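MdbA (Actinomyces oris, PDB 4Z7X) is a thiol-disulfide oxidoreductase with a thioredoxin-like domain, part of a disulfide bond-forming machinery linked to sortase-mediated pilus assembly. Local coordinates at residues Cys97-Gln102 / Glu186-Arg191; Phe131-Gln136 / Ser144-Glu149. All blocks are in the same frame, centred on the assembly; numbering follows the deposited sequence. Where two conformers were deposited one is given.

Interaction 1. Residues Cys97-Gln102 / Glu186-Arg191; sequences CKLLQQ and EAFKAR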
loop_
_atom_site.group_PDB
_atom_site.type_symbol
_atom_site.label_atom_id
_atom_site.label_comp_id
_atom_site.label_asym_id
_atom_site.label_seq_id
_atom_site.Cartn_x
_atom_site.Cartn_y
_atom_site.Cartn_z
ATOM N N CYS A 97 -3.408 -2.290 -6.901
ATOM C CA CYS A 97 -3.855 -2.764 -8.199
ATOM C C CYS A 97 -2.804 -2.591 -9.280
ATOM O O CYS A 97 -1.735 -2.064 -9.040
ATOM C CB CYS A 97 -5.177 -2.072 -8.568
ATOM S SG CYS A 97 -4.975 -0.341 -9.013
ATOM N N LYS A 98 -3.119 -3.072 -10.472
ATOM C CA LYS A 98 -2.235 -2.989 -11.619
ATOM C C LYS A 98 -2.963 -2.267 -12.758
ATOM O O LYS A 98 -2.932 -2.705 -13.919
ATOM C CB LYS A 98 -1.786 -4.406 -12.008
ATOM C CG LYS A 98 -0.647 -4.502 -13.020
ATOM C CD LYS A 98 -0.088 -5.932 -13.123
ATOM C CE LYS A 98 0.822 -6.107 -14.320
ATOM N NZ LYS A 98 1.286 -7.504 -14.539
ATOM N N LEU A 99 -3.593 -1.146 -12.434
ATOM C CA LEU A 99 -4.385 -0.415 -13.416
ATOM C C LEU A 99 -3.591 -0.058 -14.673
ATOM O O LEU A 99 -4.110 -0.136 -15.771
ATOM C CB LEU A 99 -4.923 0.855 -12.752
ATOM C CG LEU A 99 -5.827 1.731 -13.602
ATOM C CD1 LEU A 99 -7.091 0.961 -13.993
ATOM C CD2 LEU A 99 -6.198 2.976 -12.845
ATOM N N LEU A 100 -2.323 0.318 -14.508
ATOM C CA LEU A 100 -1.523 0.800 -15.617
ATOM C C LEU A 100 -0.858 -0.321 -16.425
ATOM O O LEU A 100 -0.141 -0.065 -17.391
ATOM C CB LEU A 100 -0.509 1.818 -15.099
ATOM C CG LEU A 100 -1.153 3.083 -14.592
ATOM C CD1 LEU A 100 -0.053 3.952 -14.020
ATOM C CD2 LEU A 100 -1.919 3.849 -15.681
ATOM N N GLN A 101 -1.084 -1.562 -16.022
ATOM C CA GLN A 101 -0.672 -2.744 -16.795
ATOM C C GLN A 101 0.827 -2.874 -16.976
ATOM O O GLN A 101 1.279 -3.465 -17.948
ATOM C CB GLN A 101 -1.348 -2.766 -18.176
ATOM C CG GLN A 101 -2.831 -2.490 -18.127
ATOM C CD GLN A 101 -3.621 -3.642 -17.623
ATOM O OE1 GLN A 101 -3.418 -4.769 -18.048
ATOM N NE2 GLN A 101 -4.562 -3.368 -16.743
ATOM N N GLN A 102 1.593 -2.334 -16.037
ATOM C CA GLN A 102 3.055 -2.365 -16.088
ATOM C C GLN A 102 3.605 -3.531 -15.289
ATOM O O GLN A 102 3.223 -3.720 -14.126
ATOM C CB GLN A 102 3.640 -1.068 -15.518
ATOM C CG GLN A 102 3.370 0.139 -16.419
ATOM C CD GLN A 102 4.241 0.120 -17.672
ATOM O OE1 GLN A 102 5.274 -0.578 -17.739
ATOM N NE2 GLN A 102 3.892 0.938 -18.630
ATOM N N GLU A 186 -9.190 -7.262 -9.546
ATOM C CA GLU A 186 -10.590 -7.680 -9.461
ATOM C C GLU A 186 -11.382 -6.774 -8.526
ATOM O O GLU A 186 -12.521 -6.393 -8.814
ATOM C CB GLU A 186 -10.683 -9.145 -9.005
ATOM C CG GLU A 186 -12.101 -9.685 -8.971
ATOM C CD GLU A 186 -12.238 -11.089 -8.430
ATOM O OE1 GLU A 186 -11.229 -11.711 -8.014
ATOM O OE2 GLU A 186 -13.399 -11.560 -8.391
ATOM N N ALA A 187 -10.789 -6.458 -7.391
ATOM C CA ALA A 187 -11.436 -5.628 -6.390
ATOM C C ALA A 187 -11.612 -4.175 -6.878
ATOM O O ALA A 187 -12.636 -3.530 -6.644
ATOM C CB ALA A 187 -10.679 -5.688 -5.081
ATOM N N PHE A 188 -10.592 -3.659 -7.555
ATOM C CA PHE A 188 -10.629 -2.314 -8.072
ATOM C C PHE A 188 -11.751 -2.215 -9.111
ATOM O O PHE A 188 -12.572 -1.294 -9.063
ATOM C CB PHE A 188 -9.276 -1.965 -8.701
ATOM C CG PHE A 188 -9.160 -0.560 -9.177
ATOM C CD1 PHE A 188 -8.709 0.434 -8.324
ATOM C CD2 PHE A 188 -9.529 -0.216 -10.471
ATOM C CE1 PHE A 188 -8.614 1.745 -8.733
ATOM C CE2 PHE A 188 -9.410 1.096 -10.919
ATOM C CZ PHE A 188 -8.963 2.074 -10.047
ATOM N N LYS A 189 -11.839 -3.227 -9.994
ATOM C CA LYS A 189 -12.889 -3.263 -11.030
ATOM C C LYS A 189 -14.273 -3.391 -10.452
ATOM O O LYS A 189 -15.210 -2.753 -10.958
ATOM C CB LYS A 189 -12.678 -4.397 -12.050
ATOM C CG LYS A 189 -13.685 -4.363 -13.211
ATOM C CD LYS A 189 -14.105 -5.749 -13.681
ATOM C CE LYS A 189 -15.623 -5.864 -13.805
ATOM N NZ LYS A 189 -16.079 -7.211 -14.270
ATOM N N ALA A 190 -14.409 -4.227 -9.426
ATOM C CA ALA A 190 -15.707 -4.516 -8.824
ATOM C C ALA A 190 -16.340 -3.246 -8.290
ATOM O O ALA A 190 -17.542 -3.037 -8.416
ATOM C CB ALA A 190 -15.567 -5.529 -7.700
ATOM N N ARG A 191 -15.501 -2.385 -7.727
ATOM C CA ARG A 191 -15.937 -1.158 -7.093
ATOM C C ARG A 191 -16.025 0.023 -8.044
ATOM O O ARG A 191 -16.371 1.165 -7.625
ATOM C CB ARG A 191 -15.001 -0.874 -5.945
ATOM C CG ARG A 191 -15.130 -1.976 -4.917
ATOM C CD ARG A 191 -14.073 -1.850 -3.915
ATOM N NE ARG A 191 -14.414 -2.646 -2.740
ATOM C CZ ARG A 191 -13.515 -3.234 -1.967
ATOM N NH1 ARG A 191 -13.893 -3.924 -0.895
ATOM N NH2 ARG A 191 -12.251 -3.204 -2.315
#
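Just past the end of strand 91-96, in the thioredoxin-like domain, C97 and L99 close on the aromatic ring of F188, which reaches over from the last turn of helix 178-190. The C97 sulfur sits over one face of the ring: SG lies 4.3 Å from the F188 ring centroid and only 26° off its normal, a cysteine sulfur-aromatic contact. Its nearest ring atom is CD1 of F188, at 3.9 Å from C97 SG. With chi1 at 73°, SG stands between the backbone N and the carbonyl carbon of C97, and that places it above the ring.

L99 comes to another part of the ring, meeting it obliquely with both methyls. Its CD1 is 3.9 Å from F188 CE2, and its CD2 is 4.0 Å from F188 CZ. No hydrogen bond crosses between the two segments, so they meet through sulfur and carbon alone. Cutting F188 back to an alanine is likely to leave the C97 sulfur without its aromatic partner and open a gap beside the L99 methyls.

Close by, D185 OD1 of the same helix accepts a hydrogen bond from K98 N, while C97 pairs through its backbone with F63 of the neighbouring strand 58-63. A loop leaving the central sheet is thus packed against a flanking helix, the alpha/beta layering characteristic of the thioredoxin fold.

Interaction 2. Residues Phe131-Gln136 / Ser144-Glu149; sequences FEIFSQ and SNMTVE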
loop_
_atom_site.group_PDB
_atom_site.type_symbol
_atom_site.label_atom_id
_atom_site.label_comp_id
_atom_site.label_asym_id
_atom_site.label_seq_id
_atom_site.Cartn_x
_atom_site.Cartn_y
_atom_site.Cartn_z
ATOM N N PHE A 131 8.072 3.010 -3.701
ATOM C CA PHE A 131 7.622 4.216 -4.389
ATOM C C PHE A 131 8.763 5.208 -4.599
ATOM O O PHE A 131 8.787 5.904 -5.597
ATOM C CB PHE A 131 6.468 4.885 -3.654
ATOM C CG PHE A 131 5.108 4.464 -4.147
ATOM C CD1 PHE A 131 4.784 4.625 -5.475
ATOM C CD2 PHE A 131 4.178 3.832 -3.326
ATOM C CE1 PHE A 131 3.537 4.273 -5.959
ATOM C CE2 PHE A 131 2.923 3.506 -3.801
ATOM C CZ PHE A 131 2.609 3.711 -5.131
ATOM N N GLU A 132 9.702 5.272 -3.673
ATOM C CA GLU A 132 10.860 6.174 -3.785
ATOM C C GLU A 132 11.695 5.811 -5.008
ATOM O O GLU A 132 12.244 6.670 -5.693
ATOM C CB GLU A 132 11.701 6.093 -2.490
ATOM C CG GLU A 132 12.886 7.042 -2.416
ATOM C CD GLU A 132 13.373 7.229 -0.983
ATOM O OE1 GLU A 132 12.749 6.683 -0.044
ATOM O OE2 GLU A 132 14.395 7.898 -0.790
ATOM N N ILE A 133 11.815 4.518 -5.272
ATOM C CA ILE A 133 12.542 4.086 -6.487
ATOM C C ILE A 133 11.893 4.736 -7.731
ATOM O O ILE A 133 12.572 5.292 -8.607
ATOM C CB ILE A 133 12.548 2.538 -6.664
ATOM C CG1 ILE A 133 13.459 1.881 -5.652
ATOM C CG2 ILE A 133 13.015 2.117 -8.044
ATOM C CD1 ILE A 133 13.387 0.371 -5.640
ATOM N N PHE A 134 10.576 4.646 -7.802
ATOM C CA PHE A 134 9.848 5.145 -8.944
ATOM C C PHE A 134 9.975 6.660 -9.012
ATOM O O PHE A 134 10.230 7.210 -10.074
ATOM C CB PHE A 134 8.379 4.703 -8.858
ATOM C CG PHE A 134 7.613 4.876 -10.136
ATOM C CD1 PHE A 134 7.537 3.843 -11.061
ATOM C CD2 PHE A 134 6.966 6.053 -10.417
ATOM C CE1 PHE A 134 6.836 3.995 -12.240
ATOM C CE2 PHE A 134 6.259 6.214 -11.603
ATOM C CZ PHE A 134 6.191 5.181 -12.514
ATOM N N SER A 135 9.813 7.338 -7.874
ATOM C CA SER A 135 9.965 8.779 -7.869
ATOM C C SER A 135 11.346 9.220 -8.337
ATOM O O SER A 135 11.490 10.169 -9.100
ATOM C CB SER A 135 9.718 9.353 -6.472
ATOM O OG SER A 135 8.390 9.207 -6.103
ATOM N N GLN A 136 12.383 8.548 -7.872
ATOM C CA GLN A 136 13.713 8.944 -8.280
ATOM C C GLN A 136 13.871 8.706 -9.808
ATOM O O GLN A 136 14.492 9.527 -10.542
ATOM C CB GLN A 136 14.768 8.196 -7.455
ATOM C CG GLN A 136 14.869 8.720 -6.018
ATOM C CD GLN A 136 15.294 10.184 -5.955
ATOM O OE1 GLN A 136 16.321 10.576 -6.505
ATOM N NE2 GLN A 136 14.484 10.998 -5.298
ATOM N N SER A 144 17.686 2.471 -13.619
ATOM C CA SER A 144 18.532 1.293 -13.387
ATOM C C SER A 144 18.184 0.483 -12.128
ATOM O O SER A 144 18.600 -0.675 -12.006
ATOM C CB SER A 144 20.037 1.671 -13.374
ATOM O OG SER A 144 20.387 2.504 -12.277
ATOM N N ASN A 145 17.525 1.125 -11.166
ATOM C CA ASN A 145 17.112 0.476 -9.918
ATOM C C ASN A 145 15.719 -0.117 -9.981
ATOM O O ASN A 145 15.238 -0.688 -8.971
ATOM C CB ASN A 145 17.127 1.484 -8.769
ATOM C CG ASN A 145 18.483 2.042 -8.529
ATOM O OD1 ASN A 145 19.463 1.293 -8.411
ATOM N ND2 ASN A 145 18.574 3.362 -8.488
HETATM N N MSE A 146 15.058 0.004 -11.131
HETATM C CA MSE A 146 13.703 -0.595 -11.298
HETATM C C MSE A 146 13.825 -2.066 -11.653
HETATM O O MSE A 146 13.445 -2.516 -12.757
HETATM C CB MSE A 146 12.889 0.212 -12.292
HETATM C CG MSE A 146 12.661 1.595 -11.708
HETATM SE SE MSE A 146 11.477 2.613 -12.878
HETATM C CE MSE A 146 9.796 1.683 -12.499
ATOM N N THR A 147 14.444 -2.803 -10.721
ATOM C CA THR A 147 14.774 -4.196 -10.901
ATOM C C THR A 147 14.607 -4.914 -9.576
ATOM O O THR A 147 14.470 -4.260 -8.527
ATOM C CB THR A 147 16.257 -4.326 -11.286
ATOM O OG1 THR A 147 17.073 -3.794 -10.245
ATOM C CG2 THR A 147 16.569 -3.598 -12.593
ATOM N N VAL A 148 14.682 -6.248 -9.603
ATOM C CA VAL A 148 14.748 -7.022 -8.368
ATOM C C VAL A 148 15.928 -6.555 -7.480
ATOM O O VAL A 148 15.783 -6.375 -6.273
ATOM C CB VAL A 148 14.847 -8.545 -8.639
ATOM C CG1 VAL A 148 15.069 -9.306 -7.349
ATOM C CG2 VAL A 148 13.579 -8.989 -9.307
ATOM N N GLU A 149 17.081 -6.316 -8.099
ATOM C CA GLU A 149 18.266 -5.921 -7.363
ATOM C C GLU A 149 18.054 -4.567 -6.682
ATOM O O GLU A 149 18.468 -4.379 -5.557
ATOM C CB GLU A 149 19.464 -5.884 -8.319
ATOM C CG GLU A 149 19.840 -7.281 -8.827
ATOM C CD GLU A 149 18.849 -7.973 -9.794
ATOM O OE1 GLU A 149 18.219 -7.289 -10.652
ATOM O OE2 GLU A 149 18.721 -9.241 -9.714
#
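I133 and M146, the latter a selenomethionine, run alongside one another but point opposite ways, and F134 takes the far end of the M146 chain. The branch methyl of I133 does the touching: its CG2 lies 3.7 Å from M146 CG and equally 3.7 Å from the backbone O of N145. With chi1 at -72° the CG1 arm of I133 lies opposite the carbonyl carbon, and CG2 is left facing the 144-147 loop.

From CG the M146 chain runs on extended to the selenium and then bends (chi3 72°), bringing the terminal methyl to F134. The M146 tail meets the ring at a slant, with M146 CE 3.4 Å from F134 CD1 in one of the two conformers of F134, so that this close approach is not certain. In that conformer the selenium lies 5.4 Å from the F134 ring centroid and 48° off its normal, an oblique Met-aromatic contact.

M146 is also the centre of an inverse gamma turn, closed by a weak bond from T147 N to N145 O. T147 then serves as N-cap of helix 148-157, its OG1 bonded to G150 N. W104 of helix 103-118 touches both I133 and M146, and I133 also packs on L151 and A154 of helix 148-157. F131 of helix 123-140 lies against helix 68-86, while V148 packs on F168, K169 and V172 of helix 168-174.

Overall arrangement
From the N terminus, the chain first passes through strands 41-43 and 58-63, helix 68-86 and strand 91-96, then reaches 97-102. Interaction 1 closes a long loop from there to 186-191, spanning 83 residues, most of them helical and none in a strand. Interaction 2 falls wholly within that excursion and closes a much shorter one, the seven residues between 131-136 and 144-149, so the two contacts nest without crossing. The centres of interactions 1 and 2 are about 21 Å apart, their nearest atoms about 7 Å. Interaction 1 ties the loop after inner strand 91-96 to helix 178-190; interaction 2 joins helix 123-140 to the loop entering helix 148-157, consistent with the helical insertion of DsbA-like relatives.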